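Local atomic coordinates of catalase (Corynebacterium glutamicum, PDB entry 4B7H), a protein that breaks hydrogen peroxide down to water and oxygen at a heme iron, and is seen here with nitric oxide and NADPH bound. Residues Ala57-Asn60 / Arg61-Val64; Asn318-Ala321 / Gln322-Ile326; Ala327-Pro330 / Gly331-Val334; Asp354-Arg357 / Tyr358-Gly361. One frame throughout, in Å; residues are numbered along the deposited sequence.

Contact 1: Ala57-Asn60 / Arg61-Val64; sequences AHFN and RENV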
loop_
_atom_site.group_PDB
_atom_site.type_symbol
_atom_site.label_atom_id
_atom_site.label_comp_id
_atom_site.label_asym_id
_atom_site.label_seq_id
_atom_site.Cartn_x
_atom_site.Cartn_y
_atom_site.Cartn_z
ATOM N N ALA A 57 -15.632 2.079 6.560
ATOM C CA ALA A 57 -14.258 1.667 6.270
ATOM C C ALA A 57 -13.992 1.555 4.775
ATOM O O ALA A 57 -12.901 1.901 4.311
ATOM C CB ALA A 57 -13.918 0.358 6.973
ATOM N N HIS A 58 -15.096 1.167 4.048
ATOM C CA HIS A 58 -14.779 1.040 2.632
ATOM C C HIS A 58 -14.826 2.408 1.937
ATOM O O HIS A 58 -13.975 2.717 1.099
ATOM C CB HIS A 58 -15.663 0.024 1.897
ATOM C CG HIS A 58 -15.205 -0.205 0.495
ATOM N ND1 HIS A 58 -15.514 0.644 -0.548
ATOM C CD2 HIS A 58 -14.569 -1.263 -0.061
ATOM C CE1 HIS A 58 -15.049 0.136 -1.676
ATOM N NE2 HIS A 58 -14.460 -1.016 -1.404
ATOM N N PHE A 59 -15.729 3.280 2.481
ATOM C CA PHE A 59 -15.780 4.691 2.101
ATOM C C PHE A 59 -14.411 5.345 2.308
ATOM O O PHE A 59 -13.922 6.078 1.436
ATOM C CB PHE A 59 -16.840 5.384 2.958
ATOM C CG PHE A 59 -16.847 6.880 2.851
ATOM C CD1 PHE A 59 -17.559 7.513 1.846
ATOM C CD2 PHE A 59 -16.157 7.656 3.772
ATOM C CE1 PHE A 59 -17.579 8.890 1.757
ATOM C CE2 PHE A 59 -16.176 9.036 3.695
ATOM C CZ PHE A 59 -16.888 9.657 2.683
ATOM N N ASN A 60 -13.780 5.050 3.448
ATOM C CA ASN A 60 -12.491 5.634 3.816
ATOM C C ASN A 60 -11.372 5.246 2.858
ATOM O O ASN A 60 -10.320 5.882 2.863
ATOM C CB ASN A 60 -12.066 5.174 5.221
ATOM C CG ASN A 60 -12.696 5.985 6.344
ATOM O OD1 ASN A 60 -12.722 5.541 7.508
ATOM N ND2 ASN A 60 -13.178 7.171 6.029
ATOM N N ARG A 61 -11.594 4.188 2.074
ATOM C CA ARG A 61 -10.577 3.647 1.185
ATOM C C ARG A 61 -10.929 3.818 -0.296
ATOM O O ARG A 61 -10.321 3.187 -1.162
ATOM C CB ARG A 61 -10.298 2.182 1.537
ATOM C CG ARG A 61 -9.614 2.080 2.886
ATOM C CD ARG A 61 -9.579 0.654 3.437
ATOM N NE ARG A 61 -8.818 0.651 4.684
ATOM C CZ ARG A 61 -9.281 1.098 5.850
ATOM N NH1 ARG A 61 -10.541 1.504 5.970
ATOM N NH2 ARG A 61 -8.491 1.110 6.915
ATOM N N GLU A 62 -11.887 4.695 -0.598
ATOM C CA GLU A 62 -12.290 4.903 -1.993
ATOM C C GLU A 62 -11.214 5.526 -2.863
ATOM O O GLU A 62 -11.099 5.192 -4.041
ATOM C CB GLU A 62 -13.559 5.758 -2.074
ATOM C CG GLU A 62 -14.764 4.988 -1.626
ATOM C CD GLU A 62 -16.080 5.717 -1.802
ATOM O OE1 GLU A 62 -16.174 6.688 -2.596
ATOM O OE2 GLU A 62 -17.053 5.291 -1.139
ATOM N N ASN A 63 -10.449 6.459 -2.298
ATOM C CA ASN A 63 -9.471 7.193 -3.088
ATOM C C ASN A 63 -8.173 6.429 -3.266
ATOM O O ASN A 63 -7.753 5.677 -2.389
ATOM C CB ASN A 63 -9.173 8.565 -2.471
ATOM C CG ASN A 63 -10.296 9.559 -2.678
ATOM O OD1 ASN A 63 -11.113 9.432 -3.603
ATOM N ND2 ASN A 63 -10.334 10.568 -1.827
ATOM N N VAL A 64 -7.550 6.644 -4.419
ATOM C CA VAL A 64 -6.281 6.043 -4.791
ATOM C C VAL A 64 -5.400 7.172 -5.327
ATOM O O VAL A 64 -5.910 8.238 -5.653
ATOM C CB VAL A 64 -6.514 4.954 -5.850
ATOM C CG1 VAL A 64 -7.341 3.825 -5.251
ATOM C CG2 VAL A 64 -7.234 5.531 -7.076
HETATM O O HOH W 1 -17.284 2.726 -0.514
HETATM O O HOH W 2 -9.540 6.990 0.420
#
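Arg61 N donates to His58 O at 3.0 Å, and Glu62 N to Phe59 O. The bond from Glu62 N to Phe59 O closes a type I beta turn from Phe59 to Glu62.

One side chain then bends back on the helix. Arg61 runs extended from CG to NE alongside the Ala57 carbonyl, its CG 3.6 Å from Ala57 O, and the guanidinium closes on that same oxygen with NH1 at 2.9 Å. Ala57 O lies in the guanidinium plane, at its edge, while NH1 is tilted 29° from the carbonyl plane. NH1 also makes a salt bridge to Asp354 of the second subunit, a charge that would offset the nearby Arg61 of the fourth.

The carboxylate of Glu62 is placed by water and by neighbours. Water 1 spans the gap between His58 ND1 and Glu62 OE2, lying 2.7 Å from each of these atoms. OE2 also rests 3.8 Å from Phe59 CD1, with ring and carboxylate planes 75° apart. His160 of the second subunit bonds to OE2, Arg381 of the third pairs with OE1, and Asn363 of the third holds His58 NE2. Past the turn, water 2 links Asn60 O to Asn63 N.

Salt bridges and hydrogen bonds to two other subunits place this turn in the interface of the catalase tetramer: a type I beta turn takes the chain off helix 50-59 there, where Asn60 touches a bound heme.

Contact 2: Asn318-Ala321 / Gln322-Ile326; sequences NFFA and QIEQI. Unlike the reference sequence in segment 322-326: Ile326 (reference Leu).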
loop_
_atom_site.group_PDB
_atom_site.type_symbol
_atom_site.label_atom_id
_atom_site.label_comp_id
_atom_site.label_asym_id
_atom_site.label_seq_id
_atom_site.Cartn_x
_atom_site.Cartn_y
_atom_site.Cartn_z
ATOM N N ASN A 318 -18.569 2.404 -16.055
ATOM C CA ASN A 318 -18.216 2.929 -14.738
ATOM C C ASN A 318 -16.888 3.665 -14.877
ATOM O O ASN A 318 -15.875 3.060 -15.242
ATOM C CB ASN A 318 -18.136 1.801 -13.690
ATOM C CG ASN A 318 -17.740 2.302 -12.303
ATOM O OD1 ASN A 318 -16.645 2.831 -12.116
ATOM N ND2 ASN A 318 -18.621 2.114 -11.319
ATOM N N PHE A 319 -16.919 4.973 -14.633
ATOM C CA PHE A 319 -15.795 5.864 -14.882
ATOM C C PHE A 319 -14.550 5.459 -14.087
ATOM O O PHE A 319 -13.467 5.340 -14.640
ATOM C CB PHE A 319 -16.212 7.300 -14.549
ATOM C CG PHE A 319 -15.146 8.321 -14.812
ATOM C CD1 PHE A 319 -14.221 8.648 -13.832
ATOM C CD2 PHE A 319 -15.078 8.964 -16.038
ATOM C CE1 PHE A 319 -13.235 9.593 -14.075
ATOM C CE2 PHE A 319 -14.093 9.914 -16.288
ATOM C CZ PHE A 319 -13.170 10.221 -15.305
ATOM N N PHE A 320 -14.696 5.270 -12.779
ATOM C CA PHE A 320 -13.545 4.921 -11.954
ATOM C C PHE A 320 -12.967 3.578 -12.381
ATOM O O PHE A 320 -11.751 3.440 -12.574
ATOM C CB PHE A 320 -13.920 4.884 -10.469
ATOM C CG PHE A 320 -12.778 4.482 -9.574
ATOM C CD1 PHE A 320 -11.920 5.443 -9.059
ATOM C CD2 PHE A 320 -12.554 3.144 -9.259
ATOM C CE1 PHE A 320 -10.863 5.081 -8.226
ATOM C CE2 PHE A 320 -11.499 2.772 -8.433
ATOM C CZ PHE A 320 -10.650 3.746 -7.921
ATOM N N ALA A 321 -13.833 2.577 -12.527
ATOM C CA ALA A 321 -13.348 1.223 -12.771
ATOM C C ALA A 321 -12.656 1.074 -14.119
ATOM O O ALA A 321 -11.727 0.274 -14.245
ATOM C CB ALA A 321 -14.476 0.210 -12.647
ATOM N N GLN A 322 -13.116 1.828 -15.119
ATOM C CA GLN A 322 -12.684 1.630 -16.504
ATOM C C GLN A 322 -11.803 2.735 -17.078
ATOM O O GLN A 322 -11.089 2.500 -18.053
ATOM C CB GLN A 322 -13.904 1.408 -17.401
ATOM C CG GLN A 322 -14.653 0.144 -17.030
ATOM C CD GLN A 322 -15.940 -0.008 -17.797
ATOM O OE1 GLN A 322 -16.686 0.953 -17.973
ATOM N NE2 GLN A 322 -16.212 -1.218 -18.255
ATOM N N ILE A 323 -11.871 3.932 -16.493
ATOM C CA ILE A 323 -11.066 5.068 -16.947
ATOM C C ILE A 323 -9.997 5.425 -15.911
ATOM O O ILE A 323 -8.807 5.458 -16.229
ATOM C CB ILE A 323 -11.922 6.309 -17.296
ATOM C CG1 ILE A 323 -12.967 5.958 -18.362
ATOM C CG2 ILE A 323 -11.034 7.456 -17.752
ATOM C CD1 ILE A 323 -12.388 5.456 -19.680
ATOM N N GLU A 324 -10.397 5.660 -14.662
ATOM C CA GLU A 324 -9.385 5.982 -13.654
ATOM C C GLU A 324 -8.364 4.849 -13.531
ATOM O O GLU A 324 -7.165 5.106 -13.412
ATOM C CB GLU A 324 -9.999 6.316 -12.290
ATOM C CG GLU A 324 -8.958 6.684 -11.222
ATOM C CD GLU A 324 -8.218 7.991 -11.498
ATOM O OE1 GLU A 324 -8.736 8.842 -12.260
ATOM O OE2 GLU A 324 -7.102 8.169 -10.952
ATOM N N GLN A 325 -8.845 3.606 -13.597
ATOM C CA GLN A 325 -7.997 2.420 -13.439
ATOM C C GLN A 325 -7.372 1.885 -14.733
ATOM O O GLN A 325 -6.628 0.899 -14.688
ATOM C CB GLN A 325 -8.779 1.275 -12.793
ATOM C CG GLN A 325 -9.196 1.550 -11.368
ATOM C CD GLN A 325 -9.757 0.325 -10.673
ATOM O OE1 GLN A 325 -9.464 0.083 -9.496
ATOM N NE2 GLN A 325 -10.579 -0.454 -11.392
ATOM N N ILE A 326 -7.679 2.477 -15.886
ATOM C CA ILE A 326 -6.975 2.044 -17.087
ATOM C C ILE A 326 -5.492 2.361 -16.913
ATOM O O ILE A 326 -5.125 3.339 -16.251
ATOM C CB ILE A 326 -7.573 2.632 -18.394
ATOM C CG1 ILE A 326 -7.226 1.732 -19.586
ATOM C CG2 ILE A 326 -7.121 4.077 -18.646
ATOM C CD1 ILE A 326 -7.986 2.070 -20.860
#
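Phe320 and Gln325 meet in the close-packed part of this short helix. The amide oxygen Gln325 OE1 comes within 3.5 Å of Phe320 CE2, and at another part of the ring Glu324 CG lies 3.9 Å from Phe320 CD1. Gln325 turns its other amide atom back to the helix, NE2 reaching Ala321 O at 3.2 Å in a nearly straight bond (166°), while OE1 accepts from Gln386 N of the third subunit.

Phe319 O accepts from Ile323 N and also from Glu324 N, five residues on; that second bond and the one from Gln325 N to Phe320 O belong to a wider, pi-type turn. Asn318 is the N-cap: its OD1 takes Ala321 N at 2.9 Å. Asn318 N in turn gives its hydrogen to Gln322 OE1 at 3.1 Å, and Gln322 NE2 continues to Val10 O.

Looser by comparison is the side of the partly exposed Phe319, where Ile323 sits over one ring face and its CG2 comes no nearer than 4.2 Å to Phe319 CE2.

Helix 319-324 is the next element after strand 305-314, past a short link, and lies against the sheet: Phe319 touches His74 and Ile323 touches Phe77 of strand 73-82, and Ile323 and Ile326 meet Arg106 and Ala104 of strand 100-108.

Contact 3: Ala327-Pro330 / Gly331-Val334; sequences ALDP and GNIV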
loop_
_atom_site.group_PDB
_atom_site.type_symbol
_atom_site.label_atom_id
_atom_site.label_comp_id
_atom_site.label_asym_id
_atom_site.label_seq_id
_atom_site.Cartn_x
_atom_site.Cartn_y
_atom_site.Cartn_z
ATOM N N ALA A 327 -4.649 1.489 -17.453
ATOM C CA ALA A 327 -3.208 1.624 -17.298
ATOM C C ALA A 327 -2.592 1.708 -18.684
ATOM O O ALA A 327 -2.127 0.707 -19.239
ATOM C CB ALA A 327 -2.645 0.425 -16.523
ATOM N N LEU A 328 -2.639 2.896 -19.273
ATOM C CA LEU A 328 -2.153 3.075 -20.638
ATOM C C LEU A 328 -0.634 3.215 -20.596
ATOM O O LEU A 328 -0.095 3.897 -19.729
ATOM C CB LEU A 328 -2.832 4.286 -21.280
ATOM C CG LEU A 328 -4.333 4.033 -21.524
ATOM C CD1 LEU A 328 -5.140 5.323 -21.631
ATOM C CD2 LEU A 328 -4.545 3.182 -22.781
ATOM N N ASP A 329 0.057 2.554 -21.517
ATOM C CA ASP A 329 1.498 2.359 -21.376
ATOM C C ASP A 329 2.145 2.220 -22.756
ATOM O O ASP A 329 1.815 1.301 -23.500
ATOM C CB ASP A 329 1.695 1.095 -20.525
ATOM C CG ASP A 329 3.144 0.670 -20.373
ATOM O OD1 ASP A 329 4.065 1.392 -20.816
ATOM O OD2 ASP A 329 3.360 -0.412 -19.776
ATOM N N PRO A 330 3.083 3.127 -23.105
ATOM C CA PRO A 330 3.704 3.049 -24.439
ATOM C C PRO A 330 4.534 1.779 -24.611
ATOM O O PRO A 330 4.845 1.390 -25.737
ATOM C CB PRO A 330 4.591 4.306 -24.502
ATOM C CG PRO A 330 4.840 4.672 -23.082
ATOM C CD PRO A 330 3.602 4.265 -22.324
ATOM N N GLY A 331 4.882 1.130 -23.503
ATOM C CA GLY A 331 5.579 -0.146 -23.562
ATOM C C GLY A 331 4.702 -1.304 -24.008
ATOM O O GLY A 331 5.200 -2.407 -24.269
ATOM N N ASN A 332 3.394 -1.067 -24.080
ATOM C CA ASN A 332 2.475 -2.049 -24.638
ATOM C C ASN A 332 2.580 -2.052 -26.161
ATOM O O ASN A 332 1.697 -1.546 -26.865
ATOM C CB ASN A 332 1.045 -1.764 -24.185
ATOM C CG ASN A 332 0.803 -2.170 -22.750
ATOM O OD1 ASN A 332 1.510 -3.028 -22.205
ATOM N ND2 ASN A 332 -0.210 -1.575 -22.132
ATOM N N ILE A 333 3.681 -2.609 -26.662
ATOM C CA ILE A 333 3.866 -2.783 -28.090
ATOM C C ILE A 333 3.575 -4.227 -28.487
ATOM O O ILE A 333 3.457 -5.113 -27.629
ATOM C CB ILE A 333 5.269 -2.339 -28.544
ATOM C CG1 ILE A 333 6.369 -3.154 -27.849
ATOM C CG2 ILE A 333 5.450 -0.839 -28.312
ATOM C CD1 ILE A 333 7.764 -2.851 -28.382
ATOM N N VAL A 334 3.437 -4.451 -29.792
ATOM C CA VAL A 334 3.061 -5.750 -30.340
ATOM C C VAL A 334 3.985 -6.047 -31.525
ATOM O O VAL A 334 4.671 -5.145 -32.013
ATOM C CB VAL A 334 1.576 -5.760 -30.800
ATOM C CG1 VAL A 334 0.631 -5.705 -29.609
ATOM C CG2 VAL A 334 1.305 -4.613 -31.766
HETATM O O HOH W 3 -1.021 -1.805 -19.285
HETATM O O HOH W 4 4.121 -3.346 -21.462
#
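Gly331 N donates to Asp329 OD1 at 2.8 Å. The donor meets OD1 from above the carboxylate plane, and because the bond runs from residue i+2 to a side-chain oxygen of residue i, it is an Asx turn. Asp329 CG stands opposite its own backbone N (chi1 175°), which brings OD1 round to the glycine.

Asn332 comes next. Its N donates to Asp329 O at 2.9 Å, closing a type I beta turn from Asp329 to Asn332, which overlaps the Asx turn. The two side chains cross nearly at a right angle, and Asn332 ND2 lies 3.7 Å from Asp329 CB. Water 3 joins Asn332 ND2, 3.0 Å away, to Ala327 O, while Asp138 also accepts from ND2. At the other end of the amide, OD1 is bonded by Arg365, whose second nitrogen makes only a long, weak ion pair with Asp329.

Asn332 is also the centre of an inverse gamma turn, in which Ile333 N makes a weak bond to Gly331 O. Ile333 then lays its CG2 3.5 Å from Pro330 O. Val334, further along the loop, packs on Thr132 and Tyr137.

The loop threads between three elements. Leu328, which touches the heme, packs on Ala127 of strand 125-132; Pro330 meets Val140 of strand 135-142; and Asp329 and Pro330 both rest on Tyr352 of helix 343-359, a residue lining the nitric oxide pocket.

Contact 4: Asp354-Arg357 / Tyr358-Gly361; sequences DQQR and YRIG. With HEM (protoporphyrin IX containing Fe), chain E.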
loop_
_atom_site.group_PDB
_atom_site.type_symbol
_atom_site.label_atom_id
_atom_site.label_comp_id
_atom_site.label_asym_id
_atom_site.label_seq_id
_atom_site.Cartn_x
_atom_site.Cartn_y
_atom_site.Cartn_z
ATOM N N ASP A 354 5.888 1.172 -14.114
ATOM C CA ASP A 354 6.410 1.412 -12.780
ATOM C C ASP A 354 5.387 2.190 -11.945
ATOM O O ASP A 354 5.078 1.812 -10.810
ATOM C CB ASP A 354 7.739 2.166 -12.839
ATOM C CG ASP A 354 8.299 2.443 -11.468
ATOM O OD1 ASP A 354 8.588 1.464 -10.746
ATOM O OD2 ASP A 354 8.436 3.626 -11.095
ATOM N N GLN A 355 4.858 3.281 -12.489
ATOM C CA GLN A 355 3.868 4.043 -11.731
ATOM C C GLN A 355 2.594 3.226 -11.497
ATOM O O GLN A 355 2.006 3.266 -10.411
ATOM C CB GLN A 355 3.518 5.381 -12.390
ATOM C CG GLN A 355 2.531 6.150 -11.498
ATOM C CD GLN A 355 2.313 7.605 -11.862
ATOM O OE1 GLN A 355 1.242 8.162 -11.574
ATOM N NE2 GLN A 355 3.317 8.243 -12.464
ATOM N N GLN A 356 2.182 2.465 -12.505
ATOM C CA GLN A 356 0.940 1.708 -12.412
ATOM C C GLN A 356 0.994 0.612 -11.352
ATOM O O GLN A 356 -0.001 0.364 -10.663
ATOM C CB GLN A 356 0.563 1.170 -13.795
ATOM C CG GLN A 356 0.084 2.297 -14.705
ATOM C CD GLN A 356 0.357 2.066 -16.174
ATOM O OE1 GLN A 356 0.856 1.011 -16.581
ATOM N NE2 GLN A 356 0.020 3.068 -16.992
ATOM N N ARG A 357 2.159 -0.016 -11.199
ATOM C CA ARG A 357 2.349 -1.000 -10.138
ATOM C C ARG A 357 2.066 -0.374 -8.766
ATOM O O ARG A 357 1.554 -1.047 -7.878
ATOM C CB ARG A 357 3.772 -1.563 -10.186
ATOM C CG ARG A 357 4.015 -2.475 -11.378
ATOM C CD ARG A 357 5.503 -2.759 -11.632
ATOM N NE ARG A 357 5.654 -3.383 -12.943
ATOM C CZ ARG A 357 6.520 -3.013 -13.881
ATOM N NH1 ARG A 357 7.404 -2.048 -13.646
ATOM N NH2 ARG A 357 6.509 -3.640 -15.053
ATOM N N TYR A 358 2.406 0.904 -8.599
ATOM C CA TYR A 358 2.142 1.630 -7.350
ATOM C C TYR A 358 0.717 2.199 -7.285
ATOM O O TYR A 358 -0.000 2.020 -6.294
ATOM C CB TYR A 358 3.134 2.787 -7.210
ATOM C CG TYR A 358 2.736 3.811 -6.165
ATOM C CD1 TYR A 358 2.770 3.491 -4.815
ATOM C CD2 TYR A 358 2.302 5.083 -6.528
ATOM C CE1 TYR A 358 2.395 4.410 -3.856
ATOM C CE2 TYR A 358 1.926 6.013 -5.570
ATOM C CZ TYR A 358 1.970 5.663 -4.234
ATOM O OH TYR A 358 1.603 6.554 -3.254
ATOM N N ARG A 359 0.333 2.918 -8.338
ATOM C CA ARG A 359 -0.911 3.679 -8.393
ATOM C C ARG A 359 -2.129 2.769 -8.293
ATOM O O ARG A 359 -3.127 3.113 -7.663
ATOM C CB ARG A 359 -0.935 4.469 -9.714
ATOM C CG ARG A 359 -2.212 5.194 -9.963
ATOM C CD ARG A 359 -2.111 6.114 -11.150
ATOM N NE ARG A 359 -2.121 5.484 -12.472
ATOM C CZ ARG A 359 -3.200 4.987 -13.071
ATOM N NH1 ARG A 359 -4.366 4.950 -12.434
ATOM N NH2 ARG A 359 -3.102 4.499 -14.308
ATOM N N ILE A 360 -2.044 1.625 -8.956
ATOM C CA ILE A 360 -3.142 0.668 -9.010
ATOM C C ILE A 360 -2.822 -0.550 -8.142
ATOM O O ILE A 360 -3.550 -0.838 -7.201
ATOM C CB ILE A 360 -3.439 0.225 -10.451
ATOM C CG1 ILE A 360 -3.675 1.442 -11.352
ATOM C CG2 ILE A 360 -4.651 -0.701 -10.467
ATOM C CD1 ILE A 360 -3.640 1.111 -12.846
ATOM N N GLY A 361 -1.721 -1.240 -8.447
ATOM C CA GLY A 361 -1.303 -2.395 -7.675
ATOM C C GLY A 361 -0.505 -3.352 -8.538
ATOM O O GLY A 361 -0.530 -3.256 -9.772
HETATM C CHA HEM E . 0.985 9.934 -18.204
HETATM C CHB HEM E . 5.776 9.380 -17.696
HETATM C CHC HEM E . 6.436 12.061 -21.672
HETATM C CHD HEM E . 1.839 11.227 -22.835
HETATM C C1A HEM E . 2.213 9.566 -17.713
HETATM C C2A HEM E . 2.447 8.745 -16.540
HETATM C C3A HEM E . 3.774 8.586 -16.421
HETATM C C4A HEM E . 4.417 9.302 -17.496
HETATM C CMA HEM E . 4.548 7.796 -15.360
HETATM C CAA HEM E . 1.341 8.162 -15.632
HETATM C CBA HEM E . 0.884 6.823 -16.192
HETATM C CGA HEM E . -0.056 6.095 -15.269
HETATM O O1A HEM E . -0.996 5.452 -15.799
HETATM O O2A HEM E . 0.114 6.133 -14.022
HETATM C C1B HEM E . 6.388 10.079 -18.711
HETATM C C2B HEM E . 7.812 10.256 -18.883
HETATM C C3B HEM E . 7.988 11.025 -19.978
HETATM C C4B HEM E . 6.683 11.322 -20.528
HETATM C CMB HEM E . 8.875 9.669 -17.932
HETATM C CAB HEM E . 9.285 11.515 -20.649
HETATM C CBB HEM E . 10.433 10.843 -20.556
HETATM C C1C HEM E . 5.286 11.922 -22.428
HETATM C C2C HEM E . 5.136 12.116 -23.863
HETATM C C3C HEM E . 3.847 11.880 -24.167
HETATM C C4C HEM E . 3.169 11.512 -22.942
HETATM C CMC HEM E . 6.274 12.544 -24.822
HETATM C CAC HEM E . 3.129 11.883 -25.538
HETATM C CBC HEM E . 3.764 11.608 -26.690
HETATM C C1D HEM E . 1.192 10.880 -21.681
HETATM C C2D HEM E . -0.221 10.699 -21.608
HETATM C C3D HEM E . -0.502 10.299 -20.185
HETATM C C4D HEM E . 0.772 10.261 -19.522
HETATM C CMD HEM E . -1.238 10.886 -22.732
HETATM C CAD HEM E . -1.877 9.971 -19.621
HETATM C CBD HEM E . -2.260 8.564 -20.075
HETATM C CGD HEM E . -3.656 8.344 -19.575
HETATM O O1D HEM E . -3.867 7.467 -18.701
HETATM O O2D HEM E . -4.571 9.072 -20.037
HETATM N NA HEM E . 3.436 9.885 -18.284
HETATM N NB HEM E . 5.725 10.738 -19.722
HETATM N NC HEM E . 4.062 11.545 -21.898
HETATM N ND HEM E . 1.756 10.624 -20.434
HETATM FE FE HEM E . 3.732 10.749 -20.074
#
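Gln355 and Arg359 are joined one turn apart, Arg359 N to Gln355 O at 2.7 Å, near the C-terminal end of helix 343-359, the helix that grips a heme propionate in this catalase. Here the helix ends: Gln356 O accepts from both Ile360 N and Gly361 N, and Gly361 leaves helical geometry with positive phi.

Arg359 is the side chain to follow. CB starts 3.3 Å from Gln355 O, and a chi1 of 175° carries CG away from the backbone N and sends the chain toward the heme. Past the amide of Gln355, Arg359 CD comes 3.6 Å from heme O2A. A bend at chi3 (75°) then swings the guanidinium along the carboxylate, so that NE reaches heme O2A at 2.8 Å and NH2 reaches heme O1A at 2.8 Å. One guanidinium face carries Ile360 CD1. NH1 turns to Glu324 O, and NH2 has a second acceptor in Ile326 O.

The propionate gets a further grip from Gln356, whose NE2 donates almost straight (174°) to heme O1A at 2.9 Å and also bonds Leu328 O. Several donors on one carboxylate would favour its ionised form. Gln355 crosses Arg359 at a slant, its amide plane about perpendicular to the guanidinium; its NE2 bonds Ile68 O, and Gln355 NE2 sits 3.2 Å from heme CMA, a methyl carbon.

In the fold
Along the chain the contacts come in the order 1, 2, 3, 4, and contacts 2 and 3 adjoin in sequence. Contact 1 is farthest from contact 3, with centres about 29 Å apart, against 15 Å to contact 2 and 17 Å to contact 4. It touches contacts 2 and 4 through Val64, which packs on Phe320 and Arg359. Contact 4 is about 14 Å from both 2 and 3, whose centres are 17 Å apart. Arg359 and Gln356, at the end of helix 343-359, bond Glu324 O, Ile326 O and Leu328 O as well as the propionate, tying helix 319-324 and the following loop to the heme. Each of the four also meets the third subunit, so the segments that hold the heme lie at a subunit boundary.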